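Long-range contacts in amino acid amide racemase (Ochrobactrum anthropi, PDB 6GIO), which belongs to the class-III aminotransferase family of fold-type I enzymes and binds pyridoxal-5'-phosphate: residues 261-265 with 277-281; 90-94 with 105-109. Residues are numbered along the deposited sequence.

Interaction 1. Residues 261-265 with 277-281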
loop_
_atom_site.group_PDB
_atom_site.type_symbol
_atom_site.label_atom_id
_atom_site.label_comp_id
_atom_site.label_asym_id
_atom_site.label_seq_id
_atom_site.Cartn_x
_atom_site.Cartn_y
_atom_site.Cartn_z
ATOM N N ASP C 261 -5.008 22.976 3.782
ATOM C CA ASP C 261 -3.640 22.934 3.399
ATOM C C ASP C 261 -3.302 21.638 2.671
ATOM O O ASP C 261 -2.425 21.612 1.812
ATOM C CB ASP C 261 -2.833 23.065 4.688
ATOM C CG ASP C 261 -3.019 24.458 5.343
ATOM O OD1 ASP C 261 -2.683 25.413 4.643
ATOM O OD2 ASP C 261 -3.493 24.582 6.508
ATOM N N MET C 262 -3.970 20.542 3.033
ATOM C CA MET C 262 -3.559 19.245 2.539
ATOM C C MET C 262 -4.798 18.424 2.355
ATOM O O MET C 262 -5.675 18.443 3.222
ATOM C CB MET C 262 -2.602 18.565 3.535
ATOM C CG MET C 262 -2.147 17.141 3.149
ATOM S SD MET C 262 -0.925 16.357 4.238
ATOM C CE MET C 262 0.521 17.354 3.812
ATOM N N VAL C 263 -4.857 17.682 1.244
ATOM C CA VAL C 263 -5.974 16.789 1.006
ATOM C C VAL C 263 -5.454 15.390 0.738
ATOM O O VAL C 263 -4.463 15.233 0.014
ATOM C CB VAL C 263 -6.850 17.248 -0.183
ATOM C CG1 VAL C 263 -8.051 16.326 -0.328
ATOM C CG2 VAL C 263 -7.319 18.690 -0.007
ATOM N N VAL C 264 -6.111 14.397 1.339
ATOM C CA VAL C 264 -5.732 12.986 1.179
ATOM C C VAL C 264 -6.826 12.284 0.394
ATOM O O VAL C 264 -8.053 12.413 0.724
ATOM C CB VAL C 264 -5.517 12.311 2.552
ATOM C CG1 VAL C 264 -5.061 10.837 2.406
ATOM C CG2 VAL C 264 -4.511 13.104 3.376
ATOM N N PHE C 265 -6.414 11.594 -0.693
ATOM C CA PHE C 265 -7.345 10.888 -1.539
ATOM C C PHE C 265 -7.088 9.386 -1.532
ATOM O O PHE C 265 -5.963 8.939 -1.299
ATOM C CB PHE C 265 -7.241 11.368 -2.977
ATOM C CG PHE C 265 -7.549 12.832 -3.185
ATOM C CD1 PHE C 265 -8.837 13.250 -3.398
ATOM C CD2 PHE C 265 -6.519 13.760 -3.294
ATOM C CE1 PHE C 265 -9.108 14.567 -3.639
ATOM C CE2 PHE C 265 -6.784 15.094 -3.572
ATOM C CZ PHE C 265 -8.085 15.498 -3.727
ATOM N N ALA C 277 -3.390 9.369 -2.895
ATOM C CA ALA C 277 -2.578 10.560 -3.120
ATOM C C ALA C 277 -2.675 11.546 -1.993
ATOM O O ALA C 277 -3.683 11.583 -1.299
ATOM C CB ALA C 277 -2.924 11.231 -4.423
ATOM N N VAL C 278 -1.625 12.361 -1.858
ATOM C CA VAL C 278 -1.584 13.467 -0.924
ATOM C C VAL C 278 -1.242 14.734 -1.713
ATOM O O VAL C 278 -0.248 14.805 -2.460
ATOM C CB VAL C 278 -0.533 13.255 0.183
ATOM C CG1 VAL C 278 -0.460 14.452 1.116
ATOM C CG2 VAL C 278 -0.853 12.011 1.002
ATOM N N VAL C 279 -2.085 15.737 -1.581
ATOM C CA VAL C 279 -1.840 17.034 -2.263
ATOM C C VAL C 279 -1.549 17.990 -1.146
ATOM O O VAL C 279 -2.306 18.041 -0.194
ATOM C CB VAL C 279 -3.072 17.519 -3.073
ATOM C CG1 VAL C 279 -2.845 18.899 -3.665
ATOM C CG2 VAL C 279 -3.344 16.542 -4.186
ATOM N N GLY C 280 -0.415 18.675 -1.217
ATOM C CA GLY C 280 0.007 19.511 -0.139
ATOM C C GLY C 280 0.848 20.667 -0.634
ATOM O O GLY C 280 1.138 20.739 -1.813
ATOM N N PRO C 281 1.198 21.591 0.259
ATOM C CA PRO C 281 1.993 22.740 -0.188
ATOM C C PRO C 281 3.446 22.273 -0.437
ATOM O O PRO C 281 3.882 21.286 0.170
ATOM C CB PRO C 281 1.909 23.743 0.980
ATOM C CG PRO C 281 1.305 23.023 2.119
ATOM C CD PRO C 281 0.896 21.634 1.700
#
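The apolar centre of this hairpin is built on both faces of a two-stranded antiparallel pair. V263, F265, A277 and V279 point to one face, where the F265 ring reaches diagonally along the sheet so that its edge meets the neighbouring strand, CE2 lying 3.8 Å from V279 CG2. V264 and V278 share the opposite face, and M262 extends beside them, its SD 3.7 Å from V278 CG1. A CB ideally placed on G280 would stand only 3.2 Å from M262 CE, so the bare backbone there lets the methionine lie close. Between the two side-chain layers, the backbones are joined by hydrogen bonds: V263 N to V279 O (3.0 Å) and V279 N to V263 O (2.9 Å), then F265 N to A277 O (2.8 Å) and A277 N to F265 O (3.1 Å). These two reciprocal pairs flank the non-hydrogen-bonded pair V264 and V278, as antiparallel geometry requires. At the polar end D261 O rests 3.3 Å from P281 CD, while D261 OD2 turns outward to a salt bridge with R229 and a hydrogen bond with V235 N. The V264 side chain lies about 6 Å from PLP, nearest atoms, and touches pocket residues N116 and V240. Strands 234-238 and 104-109 flank the hairpin, and helix 112-127 packs over M262 and V264.

Interaction 2. Residues 90-94 with 105-109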
loop_
_atom_site.group_PDB
_atom_site.type_symbol
_atom_site.label_atom_id
_atom_site.label_comp_id
_atom_site.label_asym_id
_atom_site.label_seq_id
_atom_site.Cartn_x
_atom_site.Cartn_y
_atom_site.Cartn_z
ATOM N N LEU C 90 -1.788 12.586 -14.087
ATOM C CA LEU C 90 -2.739 12.495 -12.941
ATOM C C LEU C 90 -2.445 13.556 -11.868
ATOM O O LEU C 90 -3.369 14.192 -11.328
ATOM C CB LEU C 90 -2.719 11.096 -12.290
ATOM C CG LEU C 90 -3.593 10.874 -11.036
ATOM C CD1 LEU C 90 -5.042 11.265 -11.300
ATOM C CD2 LEU C 90 -3.521 9.421 -10.532
ATOM N N ALA C 91 -1.173 13.732 -11.536
ATOM C CA ALA C 91 -0.802 14.762 -10.546
ATOM C C ALA C 91 -1.279 16.145 -11.027
ATOM O O ALA C 91 -1.811 16.910 -10.246
ATOM C CB ALA C 91 0.688 14.768 -10.279
ATOM N N GLU C 92 -1.066 16.440 -12.309
ATOM C CA GLU C 92 -1.524 17.691 -12.933
ATOM C C GLU C 92 -3.045 17.785 -12.835
ATOM O O GLU C 92 -3.587 18.844 -12.487
ATOM C CB GLU C 92 -1.077 17.768 -14.416
ATOM C CG GLU C 92 0.398 18.014 -14.624
ATOM C CD GLU C 92 0.882 17.687 -16.034
ATOM O OE1 GLU C 92 0.189 16.979 -16.783
ATOM O OE2 GLU C 92 2.012 18.090 -16.375
ATOM N N ASP C 93 -3.739 16.666 -13.124
ATOM C CA ASP C 93 -5.215 16.612 -12.968
ATOM C C ASP C 93 -5.676 16.936 -11.545
ATOM O O ASP C 93 -6.658 17.692 -11.366
ATOM C CB ASP C 93 -5.818 15.246 -13.288
ATOM C CG ASP C 93 -5.685 14.850 -14.750
ATOM O OD1 ASP C 93 -5.352 15.701 -15.586
ATOM O OD2 ASP C 93 -5.888 13.639 -15.062
ATOM N N LEU C 94 -5.009 16.338 -10.542
ATOM C CA LEU C 94 -5.409 16.531 -9.133
ATOM C C LEU C 94 -5.128 17.958 -8.702
ATOM O O LEU C 94 -5.904 18.540 -7.932
ATOM C CB LEU C 94 -4.683 15.572 -8.232
ATOM C CG LEU C 94 -5.183 14.110 -8.324
ATOM C CD1 LEU C 94 -4.185 13.168 -7.670
ATOM C CD2 LEU C 94 -6.528 13.973 -7.664
ATOM N N ARG C 105 2.482 20.161 -4.430
ATOM C CA ARG C 105 2.942 18.933 -5.079
ATOM C C ARG C 105 2.103 17.749 -4.587
ATOM O O ARG C 105 1.367 17.834 -3.569
ATOM C CB ARG C 105 4.399 18.659 -4.758
ATOM C CG ARG C 105 5.363 19.788 -5.084
ATOM C CD ARG C 105 5.569 19.919 -6.575
ATOM N NE ARG C 105 6.587 20.882 -6.958
ATOM C CZ ARG C 105 6.397 22.189 -7.148
ATOM N NH1 ARG C 105 5.211 22.722 -6.970
ATOM N NH2 ARG C 105 7.418 22.965 -7.527
ATOM N N VAL C 106 2.293 16.643 -5.308
ATOM C CA VAL C 106 1.521 15.425 -5.155
ATOM C C VAL C 106 2.438 14.234 -4.899
ATOM O O VAL C 106 3.450 14.045 -5.574
ATOM C CB VAL C 106 0.759 15.145 -6.424
ATOM C CG1 VAL C 106 -0.205 13.976 -6.215
ATOM C CG2 VAL C 106 0.034 16.416 -6.830
ATOM N N TRP C 107 2.103 13.463 -3.894
ATOM C CA TRP C 107 2.763 12.199 -3.640
ATOM C C TRP C 107 1.728 11.176 -3.921
ATOM O O TRP C 107 0.599 11.393 -3.613
ATOM C CB TRP C 107 3.165 12.141 -2.159
ATOM C CG TRP C 107 3.611 10.829 -1.597
ATOM C CD1 TRP C 107 4.887 10.427 -1.437
ATOM C CD2 TRP C 107 2.774 9.789 -1.027
ATOM N NE1 TRP C 107 4.911 9.181 -0.842
ATOM C CE2 TRP C 107 3.630 8.777 -0.564
ATOM C CE3 TRP C 107 1.378 9.618 -0.871
ATOM C CZ2 TRP C 107 3.159 7.608 0.061
ATOM C CZ3 TRP C 107 0.908 8.408 -0.255
ATOM C CH2 TRP C 107 1.813 7.438 0.184
ATOM N N PHE C 108 2.131 10.029 -4.438
ATOM C CA PHE C 108 1.229 8.894 -4.656
ATOM C C PHE C 108 1.513 7.690 -3.786
ATOM O O PHE C 108 2.673 7.400 -3.484
ATOM C CB PHE C 108 1.347 8.433 -6.102
ATOM C CG PHE C 108 0.711 9.369 -7.081
ATOM C CD1 PHE C 108 -0.680 9.538 -7.103
ATOM C CD2 PHE C 108 1.501 10.122 -7.962
ATOM C CE1 PHE C 108 -1.278 10.422 -7.985
ATOM C CE2 PHE C 108 0.903 10.977 -8.876
ATOM C CZ PHE C 108 -0.482 11.149 -8.881
ATOM N N GLY C 109 0.462 6.933 -3.456
ATOM C CA GLY C 109 0.648 5.678 -2.730
ATOM C C GLY C 109 -0.388 4.697 -3.191
ATOM O O GLY C 109 -0.942 4.853 -4.290
#
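Apolar packing carries the whole of this helix-to-strand contact, and no hydrogen bond crosses it. L90, A91 and L94, on one side of the helix, meet V106 and F108, alternate residues that project from the same face of the strand. The F108 ring slots among them: CE1 is 3.5 Å from L90 CD2 and 4.0 Å from L94 CD1, while A91 N approaches the ring edge, 3.8 Å from F108 CZ. The small A91 brings helix and strand backbones close, its CB 3.9 Å from V106 CB, with 5.9 Å between the two CA atoms. The helix's charged residues find partners beyond the two segments: buried D93 forms a salt bridge with R307 of helix 300-315, and E92, pointing away from the strand, one with R10 of the second subunit. W107, pointing away from the helix, packs on helix 112-127 across the sheet. Helices on both faces of a mainly parallel sheet make the three-layer α/β/α sandwich of the large domain in fold-type I PLP enzymes; here helix 85-97 covers one face of strand 104-109, the sheet's last within this chain.

Interaction 2 comes first along the chain and is complete before interaction 1 begins, yet their centres lie only 9 Å apart. They meet because strands 104-109 and 276-281 are antiparallel neighbours in one seven-stranded mixed sheet, joined by probable hydrogen bonds from V278 N to W107 O and from R105 N to G280 O, each 3.0 Å. Strand 276-281 is thus held on both sides, by 262-265 in interaction 1 and by 104-109, which ends the sheet within this chain. Interaction 1 therefore makes sheet, whereas interaction 2 adds a helical layer to it. The principle illustrated is that segments distant in sequence build one continuous core, here extending from near the PLP toward the second subunit.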